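Local coordinates for protein TarM (Staphylococcus aureus subsp. aureus 21178, PDB 4X7R) that belongs to the GT-B glycosyltransferases, with two parallel-sheet domains and an added antiparallel sheet, and holds UDP and a glycan in this model, at residues A[127-132]-A[145-150]; A[151-156]-A[166-171]; A[271-276]-A[294-299]. The protein carries 1 engineered substitution. All blocks are in the same frame, centred on the assembly; numbering follows the deposited sequence.

Interaction 1 of 3, residues A[127-132]-A[145-150]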
loop_
_atom_site.group_PDB
_atom_site.type_symbol
_atom_site.label_atom_id
_atom_site.label_comp_id
_atom_site.label_asym_id
_atom_site.label_seq_id
_atom_site.Cartn_x
_atom_site.Cartn_y
_atom_site.Cartn_z
ATOM N N LYS A 127 18.492 -1.654 -17.736
ATOM C CA LYS A 127 19.043 -2.116 -16.454
ATOM C C LYS A 127 19.182 -3.661 -16.438
ATOM O O LYS A 127 19.962 -4.214 -17.220
ATOM C CB LYS A 127 18.217 -1.587 -15.253
ATOM C CG LYS A 127 18.638 -0.212 -14.756
ATOM C CD LYS A 127 17.678 0.291 -13.689
ATOM C CE LYS A 127 18.228 1.465 -12.920
ATOM N NZ LYS A 127 17.301 1.886 -11.835
ATOM N N SER A 128 18.406 -4.336 -15.564
ATOM C CA SER A 128 18.361 -5.790 -15.382
ATOM C C SER A 128 17.153 -6.417 -16.124
ATOM O O SER A 128 16.996 -7.640 -16.138
ATOM C CB SER A 128 18.283 -6.113 -13.891
ATOM O OG SER A 128 17.278 -5.339 -13.253
ATOM N N GLU A 129 16.312 -5.562 -16.734
ATOM C CA GLU A 129 15.113 -5.958 -17.455
ATOM C C GLU A 129 15.287 -6.063 -18.968
ATOM O O GLU A 129 16.084 -5.339 -19.576
ATOM C CB GLU A 129 13.927 -5.062 -17.087
ATOM C CG GLU A 129 13.499 -5.246 -15.642
ATOM C CD GLU A 129 12.222 -4.542 -15.235
ATOM O OE1 GLU A 129 11.966 -3.419 -15.729
ATOM O OE2 GLU A 129 11.492 -5.100 -14.383
ATOM N N LYS A 130 14.555 -7.015 -19.561
ATOM C CA LYS A 130 14.552 -7.264 -20.998
ATOM C C LYS A 130 13.162 -7.714 -21.413
ATOM O O LYS A 130 12.501 -8.484 -20.715
ATOM C CB LYS A 130 15.625 -8.290 -21.407
ATOM C CG LYS A 130 15.718 -8.530 -22.926
ATOM C CD LYS A 130 16.927 -9.369 -23.350
ATOM C CE LYS A 130 16.851 -10.817 -22.928
ATOM N NZ LYS A 130 18.090 -11.551 -23.271
ATOM N N VAL A 131 12.735 -7.218 -22.561
ATOM C CA VAL A 131 11.455 -7.506 -23.166
ATOM C C VAL A 131 11.709 -7.905 -24.618
ATOM O O VAL A 131 12.506 -7.253 -25.300
ATOM C CB VAL A 131 10.540 -6.265 -22.979
ATOM C CG1 VAL A 131 9.877 -5.813 -24.273
ATOM C CG2 VAL A 131 9.522 -6.488 -21.864
ATOM N N ILE A 132 11.119 -9.030 -25.061
ATOM C CA ILE A 132 11.233 -9.478 -26.458
ATOM C C ILE A 132 9.824 -9.613 -26.998
ATOM O O ILE A 132 9.079 -10.483 -26.547
ATOM C CB ILE A 132 12.077 -10.761 -26.699
ATOM C CG1 ILE A 132 13.495 -10.653 -26.117
ATOM C CG2 ILE A 132 12.118 -11.120 -28.194
ATOM C CD1 ILE A 132 14.323 -11.980 -26.216
ATOM N N SER A 145 9.103 -11.525 -21.059
ATOM C CA SER A 145 9.668 -10.629 -20.052
ATOM C C SER A 145 10.728 -11.364 -19.245
ATOM O O SER A 145 10.498 -12.489 -18.781
ATOM C CB SER A 145 8.574 -10.076 -19.143
ATOM O OG SER A 145 7.613 -9.411 -19.946
ATOM N N PHE A 146 11.903 -10.728 -19.118
ATOM C CA PHE A 146 13.090 -11.246 -18.433
ATOM C C PHE A 146 13.578 -10.314 -17.333
ATOM O O PHE A 146 13.464 -9.096 -17.455
ATOM C CB PHE A 146 14.248 -11.427 -19.439
ATOM C CG PHE A 146 13.992 -12.282 -20.659
ATOM C CD1 PHE A 146 13.291 -11.775 -21.750
ATOM C CD2 PHE A 146 14.537 -13.557 -20.761
ATOM C CE1 PHE A 146 13.062 -12.559 -22.880
ATOM C CE2 PHE A 146 14.314 -14.341 -21.895
ATOM C CZ PHE A 146 13.582 -13.836 -22.952
ATOM N N ILE A 147 14.153 -10.905 -16.269
ATOM C CA ILE A 147 14.849 -10.252 -15.149
ATOM C C ILE A 147 16.168 -11.027 -15.011
ATOM O O ILE A 147 16.139 -12.259 -14.871
ATOM C CB ILE A 147 14.052 -10.206 -13.833
ATOM C CG1 ILE A 147 12.789 -9.324 -13.977
ATOM C CG2 ILE A 147 14.957 -9.701 -12.679
ATOM C CD1 ILE A 147 11.768 -9.518 -12.927
ATOM N N ASP A 148 17.316 -10.315 -15.128
ATOM C CA ASP A 148 18.681 -10.875 -15.102
ATOM C C ASP A 148 18.835 -12.007 -16.137
ATOM O O ASP A 148 19.339 -13.090 -15.814
ATOM C CB ASP A 148 19.118 -11.322 -13.673
ATOM C CG ASP A 148 18.878 -10.316 -12.551
ATOM O OD1 ASP A 148 19.174 -9.121 -12.748
ATOM O OD2 ASP A 148 18.412 -10.734 -11.470
ATOM N N ASN A 149 18.345 -11.758 -17.376
ATOM C CA ASN A 149 18.352 -12.693 -18.522
ATOM C C ASN A 149 17.537 -13.983 -18.339
ATOM O O ASN A 149 17.655 -14.908 -19.141
ATOM C CB ASN A 149 19.780 -12.972 -19.043
ATOM C CG ASN A 149 20.352 -11.881 -19.916
ATOM O OD1 ASN A 149 19.700 -10.876 -20.237
ATOM N ND2 ASN A 149 21.595 -12.069 -20.334
ATOM N N LYS A 150 16.670 -14.015 -17.330
ATOM C CA LYS A 150 15.832 -15.161 -17.044
ATOM C C LYS A 150 14.369 -14.832 -17.314
ATOM O O LYS A 150 13.833 -13.880 -16.745
ATOM C CB LYS A 150 16.033 -15.660 -15.595
ATOM C CG LYS A 150 17.461 -16.160 -15.289
ATOM C CD LYS A 150 17.499 -17.162 -14.129
ATOM C CE LYS A 150 17.174 -16.545 -12.786
ATOM N NZ LYS A 150 16.677 -17.558 -11.820
HETATM O O HOH W 1 17.143 -9.435 -18.264
#
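The antiparallel beta hairpin of strands 129-136 and 139-147 brings Lys-130 opposite Phe-146 as a hydrogen-bonded pair, flanked by the non-hydrogen-bonded pairs Glu-129 with Ile-147 and Val-131 with Ser-145. The central pair is closed by two backbone bonds: Phe-146 N donates to Lys-130 O at 2.8 Å, and Lys-130 N to Phe-146 O at 3.2 Å. On the same side of the sheet the two side chains meet obliquely. Lys-130 starts with CG anti to its backbone N (chi1 -177°), and the bend at chi3 (69°) brings CE back over the phenyl face, nearer the rim than the middle, 4.0 Å from the centroid of the Phe-146 ring, a CH-pi contact. Its ammonium lies almost on the ring normal, Lys-130 NZ being 4.8 Å from the Phe-146 centroid, which fits a cation-pi interaction; NZ also makes a weak hydrogen bond to Asn-149 OD1. Ile-132 CD1 approaches Phe-146 CE1 obliquely at 3.6 Å.

Where strand 139-147 ends, a type I' turn runs from Ile-147 to Lys-150 and leads into the next strand. Its two central residues, Asp-148 and Asn-149, both adopt positive phi. The carbonyl of Ser-128 serves both: Ser-128 O accepts from Asp-148 N at 2.9 Å and from a water, whose oxygen in turn accepts from Asn-149 N at 2.8 Å, tying the turn to the residue just before strand 129-136.

Helix 86-95 packs on the Phe-146 side, with Ile-92 touching both Phe-146 and Ile-132 and Tyr-89 touching Phe-146. Strand 119-126 borders Lys-130 and Ile-132 through Ile-123, while strand 150-157 adjoins strand 139-147.

Interaction 2 of 3, residues A[151-156]-A[166-171]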
loop_
_atom_site.group_PDB
_atom_site.type_symbol
_atom_site.label_atom_id
_atom_site.label_comp_id
_atom_site.label_asym_id
_atom_site.label_seq_id
_atom_site.Cartn_x
_atom_site.Cartn_y
_atom_site.Cartn_z
ATOM N N VAL A 151 13.725 -15.627 -18.188
ATOM C CA VAL A 151 12.303 -15.454 -18.510
ATOM C C VAL A 151 11.430 -15.650 -17.240
ATOM O O VAL A 151 11.697 -16.544 -16.428
ATOM C CB VAL A 151 11.895 -16.371 -19.709
ATOM C CG1 VAL A 151 12.062 -17.858 -19.378
ATOM C CG2 VAL A 151 10.484 -16.066 -20.198
ATOM N N HIS A 152 10.448 -14.772 -17.029
ATOM C CA HIS A 152 9.541 -14.940 -15.897
ATOM C C HIS A 152 8.091 -14.952 -16.361
ATOM O O HIS A 152 7.226 -15.493 -15.685
ATOM C CB HIS A 152 9.808 -13.909 -14.763
ATOM C CG HIS A 152 9.427 -12.485 -15.082
ATOM N ND1 HIS A 152 8.189 -11.977 -14.728
ATOM C CD2 HIS A 152 10.158 -11.491 -15.644
ATOM C CE1 HIS A 152 8.193 -10.710 -15.113
ATOM N NE2 HIS A 152 9.356 -10.367 -15.656
ATOM N N MET A 153 7.840 -14.403 -17.541
ATOM C CA MET A 153 6.491 -14.278 -18.064
ATOM C C MET A 153 6.439 -14.213 -19.579
ATOM O O MET A 153 7.329 -13.665 -20.211
ATOM C CB MET A 153 5.835 -13.002 -17.457
ATOM C CG MET A 153 4.381 -12.748 -17.872
ATOM S SD MET A 153 3.607 -11.297 -17.056
ATOM C CE MET A 153 4.697 -9.979 -17.550
ATOM N N LYS A 154 5.366 -14.754 -20.149
ATOM C CA LYS A 154 5.030 -14.672 -21.575
ATOM C C LYS A 154 3.596 -14.134 -21.649
ATOM O O LYS A 154 2.714 -14.637 -20.956
ATOM C CB LYS A 154 5.150 -16.037 -22.275
ATOM C CG LYS A 154 4.766 -16.049 -23.776
ATOM C CD LYS A 154 4.724 -17.480 -24.285
ATOM C CE LYS A 154 3.583 -17.774 -25.228
ATOM N NZ LYS A 154 2.468 -18.484 -24.536
ATOM N N GLU A 155 3.376 -13.102 -22.455
ATOM C CA GLU A 155 2.028 -12.553 -22.679
ATOM C C GLU A 155 1.679 -12.724 -24.125
ATOM O O GLU A 155 2.552 -12.597 -24.982
ATOM C CB GLU A 155 1.915 -11.077 -22.286
ATOM C CG GLU A 155 1.969 -10.846 -20.785
ATOM C CD GLU A 155 2.218 -9.396 -20.432
ATOM O OE1 GLU A 155 3.198 -8.818 -20.956
ATOM O OE2 GLU A 155 1.429 -8.834 -19.640
ATOM N N THR A 156 0.430 -13.094 -24.407
ATOM C CA THR A 156 -0.067 -13.223 -25.796
ATOM C C THR A 156 -1.008 -12.056 -26.105
ATOM O O THR A 156 -1.832 -11.691 -25.263
ATOM C CB THR A 156 -0.706 -14.592 -26.040
ATOM O OG1 THR A 156 0.251 -15.592 -25.714
ATOM C CG2 THR A 156 -1.149 -14.785 -27.477
ATOM N N GLN A 166 -1.604 -15.148 -20.484
ATOM C CA GLN A 166 -0.327 -15.060 -19.776
ATOM C C GLN A 166 0.124 -16.411 -19.316
ATOM O O GLN A 166 -0.693 -17.241 -18.901
ATOM C CB GLN A 166 -0.362 -14.154 -18.521
ATOM C CG GLN A 166 -0.839 -12.756 -18.803
ATOM C CD GLN A 166 -0.881 -12.004 -17.522
ATOM O OE1 GLN A 166 -1.445 -12.465 -16.517
ATOM N NE2 GLN A 166 -0.276 -10.833 -17.540
ATOM N N VAL A 167 1.445 -16.605 -19.361
ATOM C CA VAL A 167 2.145 -17.789 -18.859
ATOM C C VAL A 167 3.229 -17.275 -17.890
ATOM O O VAL A 167 3.965 -16.349 -18.236
ATOM C CB VAL A 167 2.732 -18.658 -20.003
ATOM C CG1 VAL A 167 3.407 -19.902 -19.454
ATOM C CG2 VAL A 167 1.654 -19.026 -21.035
ATOM N N PHE A 168 3.311 -17.868 -16.692
ATOM C CA PHE A 168 4.339 -17.541 -15.714
ATOM C C PHE A 168 5.358 -18.667 -15.676
ATOM O O PHE A 168 4.965 -19.836 -15.675
ATOM C CB PHE A 168 3.720 -17.302 -14.323
ATOM C CG PHE A 168 2.759 -16.144 -14.285
ATOM C CD1 PHE A 168 3.100 -14.913 -14.839
ATOM C CD2 PHE A 168 1.551 -16.248 -13.616
ATOM C CE1 PHE A 168 2.217 -13.828 -14.784
ATOM C CE2 PHE A 168 0.682 -15.149 -13.532
ATOM C CZ PHE A 168 1.012 -13.955 -14.137
ATOM N N TYR A 169 6.663 -18.315 -15.586
ATOM C CA TYR A 169 7.773 -19.262 -15.609
ATOM C C TYR A 169 8.551 -19.199 -14.322
ATOM O O TYR A 169 8.794 -18.099 -13.794
ATOM C CB TYR A 169 8.713 -18.984 -16.793
ATOM C CG TYR A 169 8.045 -19.086 -18.138
ATOM C CD1 TYR A 169 7.357 -18.007 -18.676
ATOM C CD2 TYR A 169 8.125 -20.257 -18.893
ATOM C CE1 TYR A 169 6.729 -18.099 -19.914
ATOM C CE2 TYR A 169 7.519 -20.354 -20.145
ATOM C CZ TYR A 169 6.815 -19.271 -20.647
ATOM O OH TYR A 169 6.181 -19.358 -21.864
ATOM N N ASP A 170 8.927 -20.385 -13.801
ATOM C CA ASP A 170 9.652 -20.512 -12.532
ATOM C C ASP A 170 11.135 -20.052 -12.636
ATOM O O ASP A 170 11.564 -19.554 -13.693
ATOM C CB ASP A 170 9.475 -21.922 -11.944
ATOM C CG ASP A 170 10.140 -23.049 -12.727
ATOM O OD1 ASP A 170 11.129 -22.778 -13.440
ATOM O OD2 ASP A 170 9.764 -24.216 -12.515
ATOM N N GLU A 171 11.910 -20.241 -11.553
ATOM C CA GLU A 171 13.332 -19.860 -11.488
ATOM C C GLU A 171 14.229 -20.591 -12.483
ATOM O O GLU A 171 15.291 -20.059 -12.838
ATOM C CB GLU A 171 13.903 -19.986 -10.059
ATOM C CG GLU A 171 13.272 -19.018 -9.065
ATOM C CD GLU A 171 13.627 -17.539 -9.151
ATOM O OE1 GLU A 171 14.619 -17.176 -9.828
ATOM O OE2 GLU A 171 12.912 -16.740 -8.504
HETATM O O HOH W 2 13.435 -18.192 -15.329
#
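Met-153 and Phe-168, a non-hydrogen-bonded pair, lie side by side and point the same way. Met-153 has CG anti to its backbone N (chi1 -178°), and the thioether meets the rim of the ring: SD lies in the phenyl plane, 3.7 Å from Phe-168 CE1, an edge-on Met-aromatic contact. Beyond the sulfur, Glu-155 and Gln-166 also run alongside each other, their carboxylate and amide planes 34° apart, joined by a weak hydrogen bond from Gln-166 NE2 to Glu-155 OE2 at 3.4 Å. The other end of that amide, OE1, is held by Arg-179.

On the opposite side of the sheet the Tyr-169 ring turns its edge to the backbone of 152-154. Tyr-169 CE1 lies 3.5 Å from Lys-154 CB, and the phenol oxygen OH of Tyr-169 is 3.4 Å from Lys-154 CD. Backbone bonds hold the register: Lys-154 N to Val-167 O, Val-167 N to Lys-154 O, and Tyr-169 N to His-152 O. A water donates to both Val-151 O and Asp-170 O.

Phe-168 stacks on Tyr-43 and meets Phe-70 edge-to-face. The arrangement is a beta hairpin of strands 150-157 and 163-169, within an antiparallel sheet; on its other side strand 150-157 forms a classic beta bulge with strand 139-147, His-152 and Met-153 both facing Ser-145.

Interaction 3 of 3, residues A[271-276]-A[294-299]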
loop_
_atom_site.group_PDB
_atom_site.type_symbol
_atom_site.label_atom_id
_atom_site.label_comp_id
_atom_site.label_asym_id
_atom_site.label_seq_id
_atom_site.Cartn_x
_atom_site.Cartn_y
_atom_site.Cartn_z
ATOM N N GLU A 271 -21.632 -5.013 5.615
ATOM C CA GLU A 271 -22.873 -5.772 5.456
ATOM C C GLU A 271 -22.757 -7.250 5.791
ATOM O O GLU A 271 -23.743 -7.859 6.215
ATOM C CB GLU A 271 -23.464 -5.548 4.070
ATOM C CG GLU A 271 -24.130 -4.184 3.978
ATOM C CD GLU A 271 -24.648 -3.771 2.614
ATOM O OE1 GLU A 271 -24.149 -4.297 1.592
ATOM O OE2 GLU A 271 -25.534 -2.886 2.570
ATOM N N ASN A 272 -21.544 -7.801 5.674
ATOM C CA ASN A 272 -21.237 -9.201 5.976
ATOM C C ASN A 272 -20.574 -9.449 7.346
ATOM O O ASN A 272 -20.158 -10.578 7.618
ATOM C CB ASN A 272 -20.410 -9.794 4.827
ATOM C CG ASN A 272 -21.295 -10.043 3.644
ATOM O OD1 ASN A 272 -22.259 -10.799 3.722
ATOM N ND2 ASN A 272 -21.109 -9.281 2.595
ATOM N N ALA A 273 -20.506 -8.406 8.217
ATOM C CA ALA A 273 -19.858 -8.472 9.543
ATOM C C ALA A 273 -20.397 -9.581 10.425
ATOM O O ALA A 273 -19.622 -10.264 11.099
ATOM C CB ALA A 273 -19.971 -7.130 10.258
ATOM N N ASN A 274 -21.729 -9.777 10.398
ATOM C CA ASN A 274 -22.394 -10.796 11.207
ATOM C C ASN A 274 -22.104 -12.223 10.766
ATOM O O ASN A 274 -22.371 -13.145 11.524
ATOM C CB ASN A 274 -23.894 -10.530 11.295
ATOM C CG ASN A 274 -24.250 -9.362 12.176
ATOM O OD1 ASN A 274 -23.394 -8.672 12.735
ATOM N ND2 ASN A 274 -25.533 -9.116 12.322
ATOM N N LYS A 275 -21.538 -12.403 9.571
ATOM C CA LYS A 275 -21.221 -13.724 9.018
ATOM C C LYS A 275 -19.766 -14.141 9.281
ATOM O O LYS A 275 -19.400 -15.251 8.930
ATOM C CB LYS A 275 -21.555 -13.778 7.516
ATOM C CG LYS A 275 -23.043 -13.581 7.222
ATOM C CD LYS A 275 -23.368 -13.829 5.760
ATOM C CE LYS A 275 -24.810 -13.513 5.438
ATOM N NZ LYS A 275 -25.067 -12.040 5.406
ATOM N N ILE A 276 -18.938 -13.262 9.906
ATOM C CA ILE A 276 -17.525 -13.542 10.220
ATOM C C ILE A 276 -17.273 -13.280 11.713
ATOM O O ILE A 276 -18.225 -12.986 12.450
ATOM C CB ILE A 276 -16.516 -12.808 9.265
ATOM C CG1 ILE A 276 -16.656 -11.266 9.321
ATOM C CG2 ILE A 276 -16.625 -13.349 7.808
ATOM C CD1 ILE A 276 -15.516 -10.478 8.717
ATOM N N PHE A 294 -26.157 0.728 9.411
ATOM C CA PHE A 294 -26.256 -0.664 8.924
ATOM C C PHE A 294 -26.924 -1.642 9.905
ATOM O O PHE A 294 -26.851 -1.444 11.123
ATOM C CB PHE A 294 -24.853 -1.181 8.531
ATOM C CG PHE A 294 -24.212 -0.447 7.369
ATOM C CD1 PHE A 294 -23.426 0.688 7.584
ATOM C CD2 PHE A 294 -24.382 -0.899 6.060
ATOM C CE1 PHE A 294 -22.847 1.378 6.512
ATOM C CE2 PHE A 294 -23.796 -0.212 4.983
ATOM C CZ PHE A 294 -23.033 0.921 5.214
ATOM N N ASP A 295 -27.550 -2.714 9.370
ATOM C CA ASP A 295 -28.196 -3.768 10.175
ATOM C C ASP A 295 -27.183 -4.901 10.508
ATOM O O ASP A 295 -27.341 -6.043 10.038
ATOM C CB ASP A 295 -29.461 -4.337 9.476
ATOM C CG ASP A 295 -30.274 -5.320 10.326
ATOM O OD1 ASP A 295 -30.181 -5.251 11.574
ATOM O OD2 ASP A 295 -30.992 -6.165 9.741
ATOM N N VAL A 296 -26.126 -4.556 11.295
ATOM C CA VAL A 296 -25.049 -5.462 11.729
ATOM C C VAL A 296 -24.648 -5.162 13.173
ATOM O O VAL A 296 -24.852 -4.047 13.631
ATOM C CB VAL A 296 -23.813 -5.474 10.784
ATOM C CG1 VAL A 296 -24.100 -6.234 9.500
ATOM C CG2 VAL A 296 -23.277 -4.064 10.503
ATOM N N GLU A 297 -24.088 -6.149 13.886
ATOM C CA GLU A 297 -23.669 -5.967 15.279
ATOM C C GLU A 297 -22.154 -6.122 15.494
ATOM O O GLU A 297 -21.582 -5.387 16.312
ATOM C CB GLU A 297 -24.439 -6.929 16.195
ATOM C CG GLU A 297 -25.852 -6.457 16.519
ATOM C CD GLU A 297 -26.788 -7.488 17.124
ATOM O OE1 GLU A 297 -26.451 -8.695 17.099
ATOM O OE2 GLU A 297 -27.884 -7.091 17.583
ATOM N N ASN A 298 -21.516 -7.067 14.743
ATOM C CA ASN A 298 -20.096 -7.450 14.800
ATOM C C ASN A 298 -19.075 -6.386 14.375
ATOM O O ASN A 298 -18.148 -6.709 13.629
ATOM C CB ASN A 298 -19.875 -8.724 13.962
ATOM C CG ASN A 298 -19.955 -10.022 14.706
ATOM O OD1 ASN A 298 -20.354 -10.091 15.865
ATOM N ND2 ASN A 298 -19.592 -11.096 14.030
ATOM N N ILE A 299 -19.209 -5.158 14.874
ATOM C CA ILE A 299 -18.317 -4.035 14.606
ATOM C C ILE A 299 -17.558 -3.741 15.894
ATOM O O ILE A 299 -18.170 -3.521 16.936
ATOM C CB ILE A 299 -19.103 -2.782 14.089
ATOM C CG1 ILE A 299 -20.145 -3.141 12.989
ATOM C CG2 ILE A 299 -18.150 -1.657 13.664
ATOM C CD1 ILE A 299 -19.591 -3.790 11.594
#
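Asn-274 OD1 receives two backbone N-H groups: Glu-297 N at 2.9 Å, on a lone pair in the carbonyl plane, and Asn-298 N at 3.2 Å, nearly in line with the C=O bond. A return bond runs from Asn-298 ND2 to Ala-273 O at 3.0 Å. That oxygen also accepts from Ile-276 N, the two donors arriving from opposite faces of its plane. These bonds join the loops that follow helices 264-271 and 284-293 and lead into the adjacent parallel strands 278-281 and 299-301, connected as a beta-alpha-beta crossover in the Rossmann-like parallel sheet of a GT-B protein.

The 294-299 loop is itself sharply turned, with inverse gamma turns centred on Asp-295 and Asn-298. Beneath the polar bonds, Ala-273 CB packs 3.6 Å from Ile-299 CD1 and lies beside Val-296 CB. Val-296 CG1 reaches the helix-end carbonyl Glu-271 O at 3.7 Å. Both Val-296 and Phe-294 also touch Ile-270 of helix 264-271. At the outer limit the Glu-271 side chain crosses that of Phe-294 at about a right angle, its OE2 in the ring plane and 4.0 Å from Phe-294 CE2.

Interactions 1 and 2 belong to one antiparallel sheet, their centres 12 Å apart, and meet directly because strands 139-147 and 150-157 are neighbours in it. Ser-145 O and His-152 N, 2.9 Å apart, probably form a hydrogen bond, and Lys-150 NZ and Glu-171 OE1, also 2.9 Å apart, form a salt bridge. Interaction 3 joins loops that lead into strands 278-281 and 299-301 of a separate parallel sheet: its centre is about 47 Å from that of interaction 1 and 41 Å from that of interaction 2, with no touch to either. Of the bound sugars, 2-deoxy-3,6-di-O-sulfo-2-(sulfoamino)-alpha-D-glucopyranose lies about 9 Å from the Gln-166 side chain in interaction 2 and 2-O-sulfo-alpha-L-idopyranuronic acid about 10 Å.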